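Local atomic coordinates of L-asparaginase I (Vibrio cholerae, PDB entry 2OCD), a protein that probably catalyses the hydrolysis of L-asparagine to L-aspartate and ammonium as a cytoplasmic homotetramer. Residues G246-N251 with C288-A293; G265-N270 with A308-L313; G294-Y299 with E322-M327. All coordinates share one frame; numbering follows the deposited sequence.

Contact 1 (G246-N251 with C288-A293)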
ATOM      1  N   GLY B 246      -8.172  -5.067 -25.834  1.00 15.98           N
ATOM      2  CA  GLY B 246      -9.326  -4.775 -26.641  1.00 16.75           C
ATOM      3  C   GLY B 246      -9.593  -5.859 -27.655  1.00 17.42           C
ATOM      4  O   GLY B 246      -9.925  -5.556 -28.798  1.00 16.88           O
ATOM      5  N   ASN B 247      -9.440  -7.111 -27.232  1.00 18.36           N
ATOM      6  CA  ASN B 247      -9.447  -8.237 -28.139  1.00 19.19           C
ATOM      7  C   ASN B 247     -10.767  -8.977 -28.103  1.00 20.82           C
ATOM      8  O   ASN B 247     -11.243  -9.348 -27.014  1.00 20.34           O
ATOM      9  CB  ASN B 247      -8.354  -9.210 -27.740  1.00 19.02           C
ATOM     10  CG  ASN B 247      -7.001  -8.736 -28.123  1.00 19.61           C
ATOM     11  OD1 ASN B 247      -6.769  -8.399 -29.283  1.00 22.75           O
ATOM     12  ND2 ASN B 247      -6.077  -8.692 -27.160  1.00 18.87           N
ATOM     13  N   ALA B 248     -11.330  -9.222 -29.288  1.00 22.51           N
ATOM     14  CA  ALA B 248     -12.525 -10.056 -29.421  1.00 23.92           C
ATOM     15  C   ALA B 248     -12.230 -11.446 -30.009  1.00 24.54           C
ATOM     16  O   ALA B 248     -11.218 -11.659 -30.644  1.00 24.32           O
ATOM     17  CB  ALA B 248     -13.563  -9.359 -30.280  1.00 23.56           C
ATOM     18  N   PRO B 249     -13.150 -12.394 -29.791  1.00 25.93           N
ATOM     19  CA  PRO B 249     -13.183 -13.729 -30.388  1.00 26.82           C
ATOM     20  C   PRO B 249     -12.858 -13.875 -31.875  1.00 27.68           C
ATOM     21  O   PRO B 249     -12.433 -14.970 -32.283  1.00 27.97           O
ATOM     22  CB  PRO B 249     -14.628 -14.167 -30.144  1.00 26.58           C
ATOM     23  CG  PRO B 249     -14.929 -13.587 -28.836  1.00 26.64           C
ATOM     24  CD  PRO B 249     -14.260 -12.230 -28.833  1.00 26.12           C
ATOM     25  N   GLN B 250     -13.070 -12.841 -32.679  1.00 27.78           N
ATOM     26  CA  GLN B 250     -12.804 -12.977 -34.114  1.00 28.98           C
ATOM     27  C   GLN B 250     -13.520 -14.194 -34.757  1.00 28.73           C
ATOM     28  O   GLN B 250     -13.021 -14.762 -35.711  1.00 28.85           O
ATOM     29  CB  GLN B 250     -11.282 -13.051 -34.403  1.00 28.87           C
ATOM     30  CG  GLN B 250     -10.719 -14.464 -34.499  1.00 29.56           C
ATOM     31  CD  GLN B 250      -9.193 -14.535 -34.710  1.00 32.22           C
ATOM     32  OE1 GLN B 250      -8.382 -13.953 -33.939  1.00 34.53           O
ATOM     33  NE2 GLN B 250      -8.789 -15.310 -35.740  1.00 35.04           N
ATOM     34  N   ASN B 251     -14.666 -14.620 -34.237  1.00 28.77           N
ATOM     35  CA  ASN B 251     -15.477 -15.508 -35.050  1.00 28.81           C
ATOM     36  C   ASN B 251     -16.206 -14.641 -36.097  1.00 28.15           C
ATOM     37  O   ASN B 251     -16.832 -13.648 -35.759  1.00 27.00           O
ATOM     38  CB  ASN B 251     -16.378 -16.497 -34.247  1.00 29.35           C
ATOM     39  CG  ASN B 251     -17.602 -15.860 -33.634  1.00 30.56           C
ATOM     40  OD1 ASN B 251     -18.735 -16.095 -34.072  1.00 30.98           O
ATOM     41  ND2 ASN B 251     -17.389 -15.088 -32.580  1.00 34.51           N
ATOM     42  N   CYS B 288      -7.008  -5.530 -36.827  1.00 26.03           N
ATOM     43  CA  CYS B 288      -8.016  -4.601 -37.312  1.00 25.72           C
ATOM     44  C   CYS B 288      -9.361  -5.236 -37.588  1.00 24.59           C
ATOM     45  O   CYS B 288     -10.207  -4.598 -38.220  1.00 23.99           O
ATOM     46  CB  CYS B 288      -7.541  -3.980 -38.628  1.00 26.36           C
ATOM     47  SG  CYS B 288      -5.849  -3.507 -38.630  1.00 29.52           S
ATOM     48  N   ALA B 289      -9.560  -6.483 -37.157  1.00 23.89           N
ATOM     49  CA  ALA B 289     -10.830  -7.212 -37.430  1.00 23.32           C
ATOM     50  C   ALA B 289     -11.971  -6.314 -37.036  1.00 22.35           C
ATOM     51  O   ALA B 289     -12.948  -6.145 -37.774  1.00 22.21           O
ATOM     52  CB  ALA B 289     -10.914  -8.523 -36.629  1.00 22.37           C
ATOM     53  N   LEU B 290     -11.789  -5.717 -35.859  1.00 21.28           N
ATOM     54  CA  LEU B 290     -12.834  -5.010 -35.178  1.00 20.31           C
ATOM     55  C   LEU B 290     -13.004  -3.641 -35.817  1.00 19.55           C
ATOM     56  O   LEU B 290     -14.132  -3.163 -35.933  1.00 19.39           O
ATOM     57  CB  LEU B 290     -12.500  -4.933 -33.683  1.00 20.33           C
ATOM     58  CG  LEU B 290     -13.547  -5.424 -32.676  1.00 20.68           C
ATOM     59  CD1 LEU B 290     -14.496  -6.468 -33.222  1.00 21.58           C
ATOM     60  CD2 LEU B 290     -12.887  -5.915 -31.360  1.00 20.05           C
ATOM     61  N   ALA B 291     -11.899  -3.050 -36.275  1.00 18.45           N
ATOM     62  CA  ALA B 291     -11.938  -1.742 -36.935  1.00 18.06           C
ATOM     63  C   ALA B 291     -12.693  -1.831 -38.235  1.00 17.27           C
ATOM     64  O   ALA B 291     -13.546  -1.006 -38.504  1.00 15.81           O
ATOM     65  CB  ALA B 291     -10.543  -1.192 -37.169  1.00 17.36           C
ATOM     66  N   ASP B 292     -12.387  -2.870 -39.002  1.00 17.75           N
ATOM     67  CA  ASP B 292     -12.995  -3.144 -40.302  1.00 18.67           C
ATOM     68  C   ASP B 292     -14.537  -3.345 -40.194  1.00 18.73           C
ATOM     69  O   ASP B 292     -15.309  -2.937 -41.064  1.00 18.82           O
ATOM     70  CB  ASP B 292     -12.351  -4.414 -40.910  1.00 19.87           C
ATOM     71  CG  ASP B 292     -10.862  -4.210 -41.374  1.00 23.00           C
ATOM     72  OD1 ASP B 292     -10.236  -3.112 -41.162  1.00 25.39           O
ATOM     73  OD2 ASP B 292     -10.322  -5.188 -41.959  1.00 25.60           O
ATOM     74  N   ALA B 293     -14.974  -3.967 -39.107  1.00 18.08           N
ATOM     75  CA  ALA B 293     -16.390  -4.069 -38.791  1.00 17.53           C
ATOM     76  C   ALA B 293     -17.047  -2.737 -38.310  1.00 17.02           C
ATOM     77  O   ALA B 293     -18.238  -2.682 -38.048  1.00 16.64           O
ATOM     78  CB  ALA B 293     -16.586  -5.186 -37.780  1.00 17.08           C
TER
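Gly246 and Ala248 belong to the loop that leaves strand 237-242 of the parallel C-terminal sheet of the asparaginase fold, and both meet Leu290 on the short helix 289-292. Gly246 and Asn247 form a G1 beta bulge in this loop, with Gly246 at a positive phi of 125°. The two backbones come closest at Ala248 and Leu290, whose CA atoms are 7.7 Å apart, and the segments bury 129 Å² between them.

Leu290 makes every close atomic approach across the contact, through its CD2 branch. This methyl meets Ala248 CB at 3.7 Å, an apolar contact between two methyl groups, while the same CD2 stands 3.9 Å from Gly246 O. There it only packs on the oxygen, whose hydrogen bond comes from Asn270 ND2. Neither chi1 (-127°) nor chi2 (26°) of the leucine is staggered, and together they set CD2 against the loop. Around it, Leu255 of helix 252-263 and Met281 pack on the leucine side chain, and Met218 touches Ala248, so the small interface is largely buried. The helix bearing Leu290 is little more than one turn: Cys288 occupies its N-cap position, and Asp292 N bonds to Cys288 O at 2.9 Å.

Asn247, between the two touching loop residues, turns its CB away from the helix, and its ND2 makes a weak hydrogen bond to Asp92 OD2 of a second subunit, a residue predicted to bind substrate. This is consistent with the asparaginase family, in which the C-terminal domain of one subunit contributes to the active site of its partner. On the helix side, the turn closes with Ala293 N reaching Ala289 O at 3.3 Å.

Contact 2 (G265-N270 with A308-L313)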
ATOM      1  N   GLY B 265     -26.294   2.244 -38.793  1.00 16.65           N
ATOM      2  CA  GLY B 265     -26.190   3.392 -37.899  1.00 16.98           C
ATOM      3  C   GLY B 265     -26.126   3.135 -36.405  1.00 17.72           C
ATOM      4  O   GLY B 265     -26.451   4.055 -35.635  1.00 19.31           O
ATOM      5  N   VAL B 266     -25.690   1.948 -35.968  1.00 16.59           N
ATOM      6  CA  VAL B 266     -25.559   1.678 -34.539  1.00 16.06           C
ATOM      7  C   VAL B 266     -24.118   1.952 -34.130  1.00 16.31           C
ATOM      8  O   VAL B 266     -23.203   1.371 -34.680  1.00 16.24           O
ATOM      9  CB  VAL B 266     -25.867   0.187 -34.196  1.00 16.04           C
ATOM     10  CG1 VAL B 266     -25.574  -0.125 -32.697  1.00 15.30           C
ATOM     11  CG2 VAL B 266     -27.286  -0.216 -34.595  1.00 14.89           C
ATOM     12  N   ILE B 267     -23.888   2.810 -33.148  1.00 16.75           N
ATOM     13  CA  ILE B 267     -22.501   3.052 -32.699  1.00 16.69           C
ATOM     14  C   ILE B 267     -21.994   1.896 -31.821  1.00 16.75           C
ATOM     15  O   ILE B 267     -22.724   1.353 -30.987  1.00 16.52           O
ATOM     16  CB  ILE B 267     -22.358   4.415 -31.996  1.00 16.72           C
ATOM     17  CG1 ILE B 267     -22.176   5.518 -33.039  1.00 18.58           C
ATOM     18  CG2 ILE B 267     -21.174   4.402 -31.119  1.00 16.34           C
ATOM     19  CD1 ILE B 267     -22.841   6.771 -32.659  1.00 19.96           C
ATOM     20  N   VAL B 268     -20.749   1.502 -32.051  1.00 16.39           N
ATOM     21  CA  VAL B 268     -20.222   0.326 -31.450  1.00 16.40           C
ATOM     22  C   VAL B 268     -18.836   0.670 -30.885  1.00 16.74           C
ATOM     23  O   VAL B 268     -17.871   0.913 -31.626  1.00 18.08           O
ATOM     24  CB  VAL B 268     -20.212  -0.850 -32.446  1.00 17.06           C
ATOM     25  CG1 VAL B 268     -19.629  -2.139 -31.769  1.00 17.81           C
ATOM     26  CG2 VAL B 268     -21.641  -1.127 -32.993  1.00 13.53           C
ATOM     27  N   VAL B 269     -18.760   0.734 -29.557  1.00 15.63           N
ATOM     28  CA  VAL B 269     -17.593   1.254 -28.886  1.00 14.60           C
ATOM     29  C   VAL B 269     -16.986   0.106 -28.126  1.00 13.86           C
ATOM     30  O   VAL B 269     -17.693  -0.698 -27.517  1.00 11.88           O
ATOM     31  CB  VAL B 269     -17.960   2.422 -27.931  1.00 15.28           C
ATOM     32  CG1 VAL B 269     -18.955   1.988 -26.895  1.00 14.61           C
ATOM     33  CG2 VAL B 269     -16.692   3.062 -27.261  1.00 15.77           C
ATOM     34  N   ASN B 270     -15.669   0.013 -28.210  1.00 13.14           N
ATOM     35  CA  ASN B 270     -14.968  -1.080 -27.620  1.00 13.47           C
ATOM     36  C   ASN B 270     -14.268  -0.606 -26.335  1.00 12.66           C
ATOM     37  O   ASN B 270     -13.345   0.170 -26.440  1.00 11.98           O
ATOM     38  CB  ASN B 270     -13.979  -1.630 -28.671  1.00 14.03           C
ATOM     39  CG  ASN B 270     -13.038  -2.712 -28.116  1.00 15.39           C
ATOM     40  OD1 ASN B 270     -13.256  -3.272 -26.993  1.00 19.86           O
ATOM     41  ND2 ASN B 270     -11.988  -3.004 -28.881  1.00  8.22           N
ATOM     42  N   ALA B 308     -22.431   7.564 -20.319  1.00  9.91           N
ATOM     43  CA  ALA B 308     -22.672   8.977 -20.234  1.00 10.44           C
ATOM     44  C   ALA B 308     -22.489   9.718 -21.547  1.00 11.32           C
ATOM     45  O   ALA B 308     -23.311  10.592 -21.861  1.00 11.53           O
ATOM     46  CB  ALA B 308     -21.776   9.557 -19.238  1.00 10.21           C
ATOM     47  N   LYS B 309     -21.381   9.414 -22.255  1.00 11.52           N
ATOM     48  CA  LYS B 309     -20.878  10.239 -23.355  1.00 11.16           C
ATOM     49  C   LYS B 309     -21.769   9.924 -24.527  1.00 11.87           C
ATOM     50  O   LYS B 309     -22.184  10.828 -25.275  1.00 10.94           O
ATOM     51  CB  LYS B 309     -19.398   9.949 -23.647  1.00 11.38           C
ATOM     52  CG  LYS B 309     -18.676  10.917 -24.644  1.00 11.69           C
ATOM     53  CD  LYS B 309     -17.212  10.524 -24.875  1.00 10.76           C
ATOM     54  CE  LYS B 309     -16.403  11.440 -25.802  1.00 12.20           C
ATOM     55  NZ  LYS B 309     -14.945  10.934 -26.021  1.00 12.27           N
ATOM     56  N   LEU B 310     -22.104   8.639 -24.663  1.00 12.82           N
ATOM     57  CA  LEU B 310     -23.082   8.215 -25.666  1.00 12.81           C
ATOM     58  C   LEU B 310     -24.457   8.894 -25.455  1.00 13.63           C
ATOM     59  O   LEU B 310     -25.110   9.308 -26.438  1.00 14.91           O
ATOM     60  CB  LEU B 310     -23.212   6.681 -25.700  1.00 12.34           C
ATOM     61  CG  LEU B 310     -22.178   5.861 -26.521  1.00 11.43           C
ATOM     62  CD1 LEU B 310     -22.167   4.386 -26.124  1.00  5.89           C
ATOM     63  CD2 LEU B 310     -22.338   5.972 -28.063  1.00 10.02           C
ATOM     64  N   HIS B 311     -24.891   9.054 -24.198  1.00 13.47           N
ATOM     65  CA  HIS B 311     -26.202   9.640 -23.929  1.00 13.67           C
ATOM     66  C   HIS B 311     -26.174  11.145 -24.237  1.00 13.94           C
ATOM     67  O   HIS B 311     -27.169  11.759 -24.642  1.00 13.05           O
ATOM     68  CB  HIS B 311     -26.609   9.480 -22.465  1.00 14.29           C
ATOM     69  CG  HIS B 311     -27.360   8.211 -22.122  1.00 16.03           C
ATOM     70  ND1 HIS B 311     -26.727   7.013 -21.854  1.00 15.87           N
ATOM     71  CD2 HIS B 311     -28.681   8.001 -21.862  1.00 18.11           C
ATOM     72  CE1 HIS B 311     -27.636   6.105 -21.519  1.00 19.31           C
ATOM     73  NE2 HIS B 311     -28.828   6.676 -21.520  1.00 19.04           N
ATOM     74  N   TYR B 312     -25.039  11.756 -23.961  1.00 14.76           N
ATOM     75  CA  TYR B 312     -24.808  13.152 -24.332  1.00 14.68           C
ATOM     76  C   TYR B 312     -24.971  13.292 -25.824  1.00 14.90           C
ATOM     77  O   TYR B 312     -25.885  13.990 -26.246  1.00 14.67           O
ATOM     78  CB  TYR B 312     -23.421  13.613 -23.908  1.00 14.41           C
ATOM     79  CG  TYR B 312     -22.962  14.863 -24.577  1.00 14.42           C
ATOM     80  CD1 TYR B 312     -23.672  16.027 -24.452  1.00 14.17           C
ATOM     81  CD2 TYR B 312     -21.798  14.893 -25.315  1.00 14.47           C
ATOM     82  CE1 TYR B 312     -23.261  17.202 -25.072  1.00 14.06           C
ATOM     83  CE2 TYR B 312     -21.373  16.071 -25.940  1.00 13.92           C
ATOM     84  CZ  TYR B 312     -22.115  17.222 -25.809  1.00 14.09           C
ATOM     85  OH  TYR B 312     -21.701  18.408 -26.407  1.00 17.14           O
ATOM     86  N   LEU B 313     -24.132  12.593 -26.595  1.00 14.86           N
ATOM     87  CA  LEU B 313     -24.058  12.779 -28.047  1.00 15.61           C
ATOM     88  C   LEU B 313     -25.286  12.292 -28.816  1.00 17.01           C
ATOM     89  O   LEU B 313     -25.776  12.968 -29.751  1.00 17.25           O
ATOM     90  CB  LEU B 313     -22.833  12.073 -28.629  1.00 15.23           C
ATOM     91  CG  LEU B 313     -21.474  12.658 -28.250  1.00 13.20           C
ATOM     92  CD1 LEU B 313     -20.453  11.584 -28.535  1.00 10.10           C
ATOM     93  CD2 LEU B 313     -21.125  14.005 -28.994  1.00 10.27           C
TER
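Ile267 and Val269 lie on strand 267-272, an inner strand of the parallel C-terminal sheet, and both face Leu310 of helix 303-315, which packs against that sheet. The approach to the strand begins at Gly265, whose positive phi of 91° belongs to a Schellman motif ending helix 252-263, the helix of the beta-alpha-beta unit that links strands 237-242 and 267-272. After Val266 the chain enters the strand. Ile267 directs CB at the helix, and its CG2, anti to the backbone N, meets Leu310 CD2 at 3.6 Å. The two backbones are nearest here, with the CA atoms of Ile267 and Leu310 8.7 Å apart. Val268 turns to the other face of the sheet, where it touches Met238 and Val295.

Val269 returns to the helix side, as strand alternation requires. Leu310 bridges the two, with CD2 against Ile267 and CD1 against Val269; the leucine and each strand residue reach in from opposite sides and pass alongside one another. Ile239 and Ala237 of the adjacent strand also touch Leu310, while Met327 of helix 320-327 packs beside it, so this leucine is buried among apolar groups. The contact at Val269 is the looser of the two, with CG1 4.1 Å from Leu310 CD1.

Contact 3 (G294-Y299 with E322-M327)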
ATOM      1  N   GLY B 294     -16.263  -1.673 -38.189  1.00 16.97           N
ATOM      2  CA  GLY B 294     -16.785  -0.335 -37.802  1.00 16.42           C
ATOM      3  C   GLY B 294     -16.812   0.023 -36.305  1.00 16.15           C
ATOM      4  O   GLY B 294     -17.364   1.061 -35.917  1.00 15.24           O
ATOM      5  N   VAL B 295     -16.228  -0.830 -35.463  1.00 15.73           N
ATOM      6  CA  VAL B 295     -16.214  -0.595 -34.030  1.00 14.97           C
ATOM      7  C   VAL B 295     -15.181   0.470 -33.771  1.00 14.48           C
ATOM      8  O   VAL B 295     -14.166   0.483 -34.434  1.00 14.90           O
ATOM      9  CB  VAL B 295     -15.832  -1.885 -33.270  1.00 15.19           C
ATOM     10  CG1 VAL B 295     -15.952  -1.663 -31.754  1.00 15.00           C
ATOM     11  CG2 VAL B 295     -16.701  -3.039 -33.770  1.00 14.55           C
ATOM     12  N   ILE B 296     -15.454   1.369 -32.832  1.00 14.07           N
ATOM     13  CA  ILE B 296     -14.478   2.405 -32.409  1.00 13.38           C
ATOM     14  C   ILE B 296     -13.957   2.151 -30.963  1.00 12.01           C
ATOM     15  O   ILE B 296     -14.626   1.474 -30.159  1.00 11.83           O
ATOM     16  CB  ILE B 296     -15.107   3.846 -32.506  1.00 13.56           C
ATOM     17  CG1 ILE B 296     -16.324   3.979 -31.615  1.00 11.80           C
ATOM     18  CG2 ILE B 296     -15.511   4.165 -33.919  1.00 13.08           C
ATOM     19  CD1 ILE B 296     -16.672   5.448 -31.282  1.00 13.75           C
ATOM     20  N   SER B 297     -12.776   2.692 -30.662  1.00 11.21           N
ATOM     21  CA  SER B 297     -12.101   2.502 -29.358  1.00 11.48           C
ATOM     22  C   SER B 297     -12.649   3.479 -28.376  1.00 11.01           C
ATOM     23  O   SER B 297     -12.958   4.563 -28.758  1.00 11.94           O
ATOM     24  CB  SER B 297     -10.590   2.785 -29.460  1.00 11.42           C
ATOM     25  OG  SER B 297      -9.878   2.408 -28.264  1.00  9.73           O
ATOM     26  N   GLY B 298     -12.759   3.096 -27.123  1.00 11.39           N
ATOM     27  CA  GLY B 298     -13.087   4.004 -26.013  1.00 11.67           C
ATOM     28  C   GLY B 298     -11.850   4.038 -25.122  1.00 12.31           C
ATOM     29  O   GLY B 298     -11.932   4.320 -23.929  1.00 11.95           O
ATOM     30  N   TYR B 299     -10.703   3.692 -25.698  1.00 12.90           N
ATOM     31  CA  TYR B 299      -9.433   3.863 -25.026  1.00 14.14           C
ATOM     32  C   TYR B 299      -9.579   3.379 -23.572  1.00 14.15           C
ATOM     33  O   TYR B 299      -9.891   2.189 -23.365  1.00 13.83           O
ATOM     34  CB  TYR B 299      -8.985   5.336 -25.183  1.00 15.57           C
ATOM     35  CG  TYR B 299      -8.860   5.744 -26.648  1.00 16.67           C
ATOM     36  CD1 TYR B 299      -7.633   5.594 -27.347  1.00 18.54           C
ATOM     37  CD2 TYR B 299      -9.960   6.207 -27.355  1.00 16.97           C
ATOM     38  CE1 TYR B 299      -7.529   5.890 -28.715  1.00 17.49           C
ATOM     39  CE2 TYR B 299      -9.859   6.533 -28.691  1.00 17.64           C
ATOM     40  CZ  TYR B 299      -8.643   6.372 -29.372  1.00 19.20           C
ATOM     41  OH  TYR B 299      -8.544   6.721 -30.711  1.00 20.28           O
ATOM     42  N   GLU B 322     -20.853  12.114 -37.054  1.00 15.03           N
ATOM     43  CA  GLU B 322     -20.516  13.107 -36.081  1.00 16.03           C
ATOM     44  C   GLU B 322     -20.439  12.522 -34.632  1.00 15.31           C
ATOM     45  O   GLU B 322     -19.510  12.816 -33.865  1.00 15.52           O
ATOM     46  CB  GLU B 322     -21.521  14.236 -36.240  1.00 15.98           C
ATOM     47  CG  GLU B 322     -21.176  15.516 -35.552  1.00 18.87           C
ATOM     48  CD  GLU B 322     -22.096  16.696 -36.015  1.00 20.81           C
ATOM     49  OE1 GLU B 322     -23.128  16.494 -36.782  1.00 25.09           O
ATOM     50  OE2 GLU B 322     -21.749  17.830 -35.589  1.00 26.42           O
ATOM     51  N   VAL B 323     -21.392  11.674 -34.263  1.00 14.85           N
ATOM     52  CA  VAL B 323     -21.381  11.052 -32.941  1.00 13.81           C
ATOM     53  C   VAL B 323     -20.109  10.224 -32.908  1.00 14.08           C
ATOM     54  O   VAL B 323     -19.293  10.324 -31.933  1.00 12.99           O
ATOM     55  CB  VAL B 323     -22.617  10.155 -32.732  1.00 14.29           C
ATOM     56  CG1 VAL B 323     -22.438   9.225 -31.506  1.00 11.38           C
ATOM     57  CG2 VAL B 323     -23.941  10.995 -32.681  1.00 11.47           C
ATOM     58  N   LYS B 324     -19.908   9.466 -34.007  1.00 13.54           N
ATOM     59  CA  LYS B 324     -18.774   8.519 -34.115  1.00 13.79           C
ATOM     60  C   LYS B 324     -17.461   9.236 -33.862  1.00 13.27           C
ATOM     61  O   LYS B 324     -16.718   8.867 -32.944  1.00 12.11           O
ATOM     62  CB  LYS B 324     -18.750   7.800 -35.476  1.00 14.11           C
ATOM     63  CG  LYS B 324     -18.248   6.329 -35.467  1.00 13.46           C
ATOM     64  CD  LYS B 324     -17.479   6.027 -36.755  1.00 15.06           C
ATOM     65  CE  LYS B 324     -17.303   4.520 -37.105  1.00 16.12           C
ATOM     66  NZ  LYS B 324     -16.468   4.421 -38.335  1.00 16.72           N
ATOM     67  N   ALA B 325     -17.242  10.309 -34.628  1.00 13.10           N
ATOM     68  CA  ALA B 325     -16.083  11.200 -34.470  1.00 13.39           C
ATOM     69  C   ALA B 325     -15.942  11.754 -33.050  1.00 14.05           C
ATOM     70  O   ALA B 325     -14.872  11.683 -32.457  1.00 15.98           O
ATOM     71  CB  ALA B 325     -16.123  12.334 -35.491  1.00 12.81           C
ATOM     72  N   LYS B 326     -17.024  12.249 -32.471  1.00 14.51           N
ATOM     73  CA  LYS B 326     -16.969  12.838 -31.139  1.00 14.02           C
ATOM     74  C   LYS B 326     -16.657  11.827 -30.033  1.00 13.92           C
ATOM     75  O   LYS B 326     -15.979  12.146 -29.063  1.00 13.87           O
ATOM     76  CB  LYS B 326     -18.275  13.555 -30.853  1.00 15.46           C
ATOM     77  CG  LYS B 326     -18.260  15.121 -30.914  1.00 17.60           C
ATOM     78  CD  LYS B 326     -17.939  15.710 -32.206  1.00 20.56           C
ATOM     79  CE  LYS B 326     -17.744  17.267 -32.054  1.00 24.31           C
ATOM     80  NZ  LYS B 326     -16.473  17.719 -31.269  1.00 26.15           N
HETATM   81  N   MSE B 327     -17.150  10.601 -30.156  1.00 13.47           N
HETATM   82  CA  MSE B 327     -16.847   9.567 -29.179  1.00 13.02           C
HETATM   83  C   MSE B 327     -15.326   9.332 -29.094  1.00 13.24           C
HETATM   84  O   MSE B 327     -14.791   8.944 -28.029  1.00 11.81           O
HETATM   85  CB  MSE B 327     -17.518   8.240 -29.576  1.00 13.95           C
HETATM   86  CG  MSE B 327     -18.991   8.130 -29.313  1.00 14.26           C
HETATM   87 SE   MSE B 327     -19.270   8.207 -27.391  0.80 22.83          SE
HETATM   88  CE  MSE B 327     -18.721   6.404 -26.926  1.00 19.04           C
TER
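Ile296 and Lys324 mark the closest backbone approach, their CA atoms 7.7 Å apart, where a short strand runs past a helix. Before the strand, Gly294 has a phi of 91° and completes a Schellman motif at the end of the preceding helix. In helix 320-327, Met327 N bonds to Val323 O at 2.8 Å. Met327 directs CB at the strand, whereas Lys324 does not, and reaches it with the length of its chain from CG to CE.

Ile296 is the centre of the packing, and its two methyl ends have different partners. Its CG2 lies against the aliphatic part of Lys324, 3.7 Å from CE and 3.8 Å from CG, and the lysine chain runs slantwise over this methyl. The same lysine CE comes to 3.7 Å from Gly294 O. The other branch has CG1 between the backbone N and the carbonyl carbon (chi1 60°), which carries CD1 over to the helix; there it presses on Met327 CB at 3.4 Å, a tight contact, with the two side chains roughly perpendicular.

Strand 296-297 is the edge strand, within this chain, of the four-stranded parallel sheet in the C-terminal asparaginase domain, and helix 320-327 covers one face of the sheet there. Met327, a selenomethionine here, also touches Val269 on the neighbouring strand and Leu313 of helix 303-315. The lysine chain, by contrast, is partly exposed.

Beyond Ile296 the chain alternates, and Ser297 turns its CB away from the helix. Its OG accepts from Tyr299 N at 3.0 Å, with an N-H...O angle of 154°, forming an ST turn where the strand ends. The same oxygen sits over the centre of the Tyr299 ring, 3.8 Å above its plane.

How the contacts relate
Contacts 2 and 3 lie side by side on one sheet, their centres about 7 Å apart. Strand 296-297 pairs with strand 267-272 through probable backbone hydrogen bonds, Asn270 N to Ile296 O at 2.6 Å and Ile296 N to Val268 O at 2.7 Å. Contact 1 sits further out, its centre about 18 Å from that of contact 2 and about 15 Å from that of contact 3. It meets contact 2 where Leu290 CD2 packs 3.9 Å from Asn270 ND2, and contact 3 through a probable hydrogen bond from Val295 N to Leu290 O at 3.2 Å. All three are remote from the predicted active-site residues of their own chain; contact 1 reaches, through Asn247, the predicted substrate-binding Asp92 of a neighbouring subunit.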